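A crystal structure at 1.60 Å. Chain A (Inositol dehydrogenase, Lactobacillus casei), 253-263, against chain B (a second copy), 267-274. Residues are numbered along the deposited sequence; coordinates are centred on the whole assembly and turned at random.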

# COMPACT_ATOMS: atom_id res chain seq x y z
N ARG A 253 20.87 -13.46 4.90
CA ARG A 253 21.44 -12.68 5.97
C ARG A 253 21.76 -11.27 5.52
O ARG A 253 22.39 -10.51 6.25
CB ARG A 253 22.71 -13.37 6.47
CG ARG A 253 22.53 -14.84 6.78
CD ARG A 253 23.80 -15.43 7.33
NE ARG A 253 23.62 -16.81 7.80
CZ ARG A 253 23.10 -17.14 8.98
NH1 ARG A 253 22.68 -16.19 9.81
NH2 ARG A 253 22.98 -18.42 9.31
N ASN A 254 21.30 -10.91 4.32
CA ASN A 254 21.70 -9.64 3.73
C ASN A 254 20.57 -8.78 3.15
O ASN A 254 20.66 -8.33 2.01
CB ASN A 254 22.77 -9.90 2.66
CG ASN A 254 23.56 -8.66 2.29
OD1 ASN A 254 23.81 -7.81 3.14
ND2 ASN A 254 23.95 -8.55 1.02
N ALA A 255 19.51 -8.56 3.92
CA ALA A 255 18.43 -7.69 3.45
C ALA A 255 18.76 -6.23 3.72
O ALA A 255 19.01 -5.84 4.86
CB ALA A 255 17.10 -8.06 4.14
N ALA A 256 18.74 -5.41 2.68
CA ALA A 256 19.11 -4.01 2.85
C ALA A 256 18.03 -3.20 3.57
O ALA A 256 18.33 -2.19 4.22
CB ALA A 256 19.44 -3.38 1.51
N HIS A 257 16.77 -3.63 3.46
CA HIS A 257 15.67 -2.80 3.92
C HIS A 257 15.23 -3.06 5.36
O HIS A 257 14.35 -2.35 5.88
CB HIS A 257 14.47 -2.91 2.97
CG HIS A 257 13.95 -4.31 2.81
ND1 HIS A 257 14.64 -5.28 2.11
CD2 HIS A 257 12.83 -4.90 3.26
CE1 HIS A 257 13.95 -6.41 2.13
NE2 HIS A 257 12.84 -6.20 2.82
N GLY A 258 15.83 -4.06 5.99
CA GLY A 258 15.48 -4.41 7.36
C GLY A 258 15.29 -5.90 7.53
O GLY A 258 15.87 -6.69 6.79
N TYR A 259 14.47 -6.28 8.50
CA TYR A 259 14.20 -7.68 8.81
C TYR A 259 13.01 -8.14 7.99
O TYR A 259 11.88 -7.70 8.23
CB TYR A 259 13.88 -7.79 10.30
CG TYR A 259 13.64 -9.19 10.85
CD1 TYR A 259 14.56 -10.21 10.64
CD2 TYR A 259 12.51 -9.46 11.60
CE1 TYR A 259 14.34 -11.47 11.15
CE2 TYR A 259 12.28 -10.72 12.12
CZ TYR A 259 13.21 -11.72 11.90
OH TYR A 259 13.00 -12.99 12.41
N HIS A 260 13.25 -9.01 7.01
CA HIS A 260 12.17 -9.39 6.10
C HIS A 260 11.70 -10.80 6.41
O HIS A 260 12.37 -11.77 6.07
CB HIS A 260 12.59 -9.29 4.64
CG HIS A 260 11.46 -9.46 3.68
ND1 HIS A 260 10.88 -8.40 3.02
CD2 HIS A 260 10.77 -10.56 3.29
CE1 HIS A 260 9.90 -8.84 2.24
NE2 HIS A 260 9.82 -10.15 2.38
N VAL A 261 10.55 -10.90 7.06
CA VAL A 261 9.91 -12.19 7.31
C VAL A 261 8.51 -12.09 6.73
O VAL A 261 7.70 -11.26 7.15
CB VAL A 261 9.86 -12.52 8.80
CG1 VAL A 261 9.00 -13.74 9.05
CG2 VAL A 261 11.27 -12.80 9.30
N GLU A 262 8.25 -12.92 5.74
CA GLU A 262 7.03 -12.81 4.95
C GLU A 262 6.57 -14.22 4.67
O GLU A 262 7.38 -15.10 4.39
CB GLU A 262 7.32 -12.09 3.62
CG GLU A 262 6.11 -12.01 2.67
CD GLU A 262 6.49 -11.62 1.27
OE1 GLU A 262 7.71 -11.51 0.97
OE2 GLU A 262 5.57 -11.42 0.43
N THR A 263 5.26 -14.46 4.77
CA THR A 263 4.71 -15.77 4.43
C THR A 263 3.50 -15.58 3.54
O THR A 263 2.57 -14.85 3.88
CB THR A 263 4.31 -16.54 5.69
OG1 THR A 263 5.48 -16.72 6.50
CG2 THR A 263 3.78 -17.92 5.33
N GLY B 267 18.80 -8.01 -5.02
CA GLY B 267 20.18 -7.71 -5.37
C GLY B 267 21.03 -7.60 -4.11
O GLY B 267 20.53 -7.76 -2.99
N THR B 268 22.31 -7.32 -4.29
CA THR B 268 23.21 -7.23 -3.14
C THR B 268 22.99 -5.93 -2.38
O THR B 268 23.36 -5.83 -1.22
CB THR B 268 24.68 -7.35 -3.58
OG1 THR B 268 24.96 -6.37 -4.58
CG2 THR B 268 24.96 -8.74 -4.13
N LYS B 269 22.37 -4.93 -3.02
CA LYS B 269 22.22 -3.61 -2.40
C LYS B 269 20.77 -3.21 -2.22
O LYS B 269 20.48 -2.10 -1.74
CB LYS B 269 22.91 -2.54 -3.25
CG LYS B 269 24.33 -2.88 -3.63
CD LYS B 269 25.08 -1.64 -4.06
CE LYS B 269 24.25 -0.83 -5.04
NZ LYS B 269 24.75 0.57 -5.20
N GLY B 270 19.85 -4.08 -2.62
CA GLY B 270 18.45 -3.72 -2.58
C GLY B 270 17.55 -4.76 -3.21
O GLY B 270 17.99 -5.83 -3.61
N MET B 271 16.27 -4.42 -3.30
CA MET B 271 15.28 -5.37 -3.76
C MET B 271 14.21 -4.54 -4.45
O MET B 271 14.00 -3.38 -4.09
CB MET B 271 14.71 -6.06 -2.53
CG MET B 271 13.72 -7.14 -2.78
SD MET B 271 13.43 -7.98 -1.20
CE MET B 271 12.10 -9.04 -1.77
N LEU B 272 13.59 -5.10 -5.48
CA LEU B 272 12.42 -4.42 -6.02
C LEU B 272 11.39 -5.44 -6.47
O LEU B 272 11.72 -6.60 -6.72
CB LEU B 272 12.80 -3.46 -7.15
CG LEU B 272 13.55 -4.04 -8.33
CD1 LEU B 272 12.54 -4.57 -9.34
CD2 LEU B 272 14.45 -2.98 -9.00
N ARG B 273 10.14 -5.00 -6.51
CA ARG B 273 9.06 -5.82 -7.02
C ARG B 273 8.31 -5.04 -8.07
O ARG B 273 8.04 -3.85 -7.92
CB ARG B 273 8.12 -6.25 -5.89
CG ARG B 273 8.76 -7.24 -4.96
CD ARG B 273 7.84 -7.63 -3.82
NE ARG B 273 8.41 -8.74 -3.07
CZ ARG B 273 8.05 -9.09 -1.84
NH1 ARG B 273 7.12 -8.39 -1.21
NH2 ARG B 273 8.63 -10.12 -1.24
N ILE B 274 8.01 -5.71 -9.16
CA ILE B 274 7.19 -5.15 -10.22
C ILE B 274 5.82 -5.79 -10.06
O ILE B 274 5.68 -7.01 -10.19
CB ILE B 274 7.79 -5.49 -11.58
CG1 ILE B 274 9.23 -4.98 -11.63
CG2 ILE B 274 6.93 -4.91 -12.69
CD1 ILE B 274 10.13 -5.79 -12.52
O HOH W 1 20.24 -7.18 -0.43
O HOH W 2 22.76 -5.40 1.60
O HOH W 3 26.09 -6.04 0.02

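The two backbones approach each other without pairing as a sheet. The nearest CA atoms are those of Ala A256 and Gly B270, 5.5 Å apart, while the CA atoms of Asn A254 and Thr B268 stand 7.4 Å apart, and no direct backbone hydrogen bond joins the chains. Chain B makes a tight turn before its strand, held by a 2.7 Å hydrogen bond from Gly B267 N to Gly B270 O. In chain A, loop residues 256-259 separate the strand that ends at Ala A255 from the one that begins at His A260; Gly A258, with phi/psi of 133/-153°, occupies a conformation in which a CB would be jammed against the preceding carbonyl oxygen.

Water fills the wider end. One molecule donates to both Asn A254 O (2.7 Å) and Gly B267 O (2.6 Å), linking the backbones. Two others donate to Thr B268 O and also meet the Asn A254 amide, at OD1 (3.0 Å) and, weakly, at ND2 (3.4 Å). An amide, with an acceptor and a donor side by side, suits this wet site. Next to it, the small side chain of Ala A256 lets the chains come close: its CB lies 3.6 Å from Lys B269 O. Lysine itself directs its CA-to-CB bond away.

Farther in, the side chains form a connected polar chain. His A257 NE2 and His A260 ND1 share a 3.0 Å hydrogen bond, and His A260 NE2 donates to Glu A262 OE1 at 2.9 Å. Histidine suits the middle position because its two ring nitrogens can engage different partners. The same carboxylate oxygen, Glu A262 OE1, receives Arg B273 NH2 at 2.8 Å in a salt bridge, lying near the guanidinium plane, where the N-H bonds point. Met B271, extended with all three chi angles t, brings SD within 3.7 Å of His A257 CE1, placing its polarizable sulfur obliquely to both imidazoles.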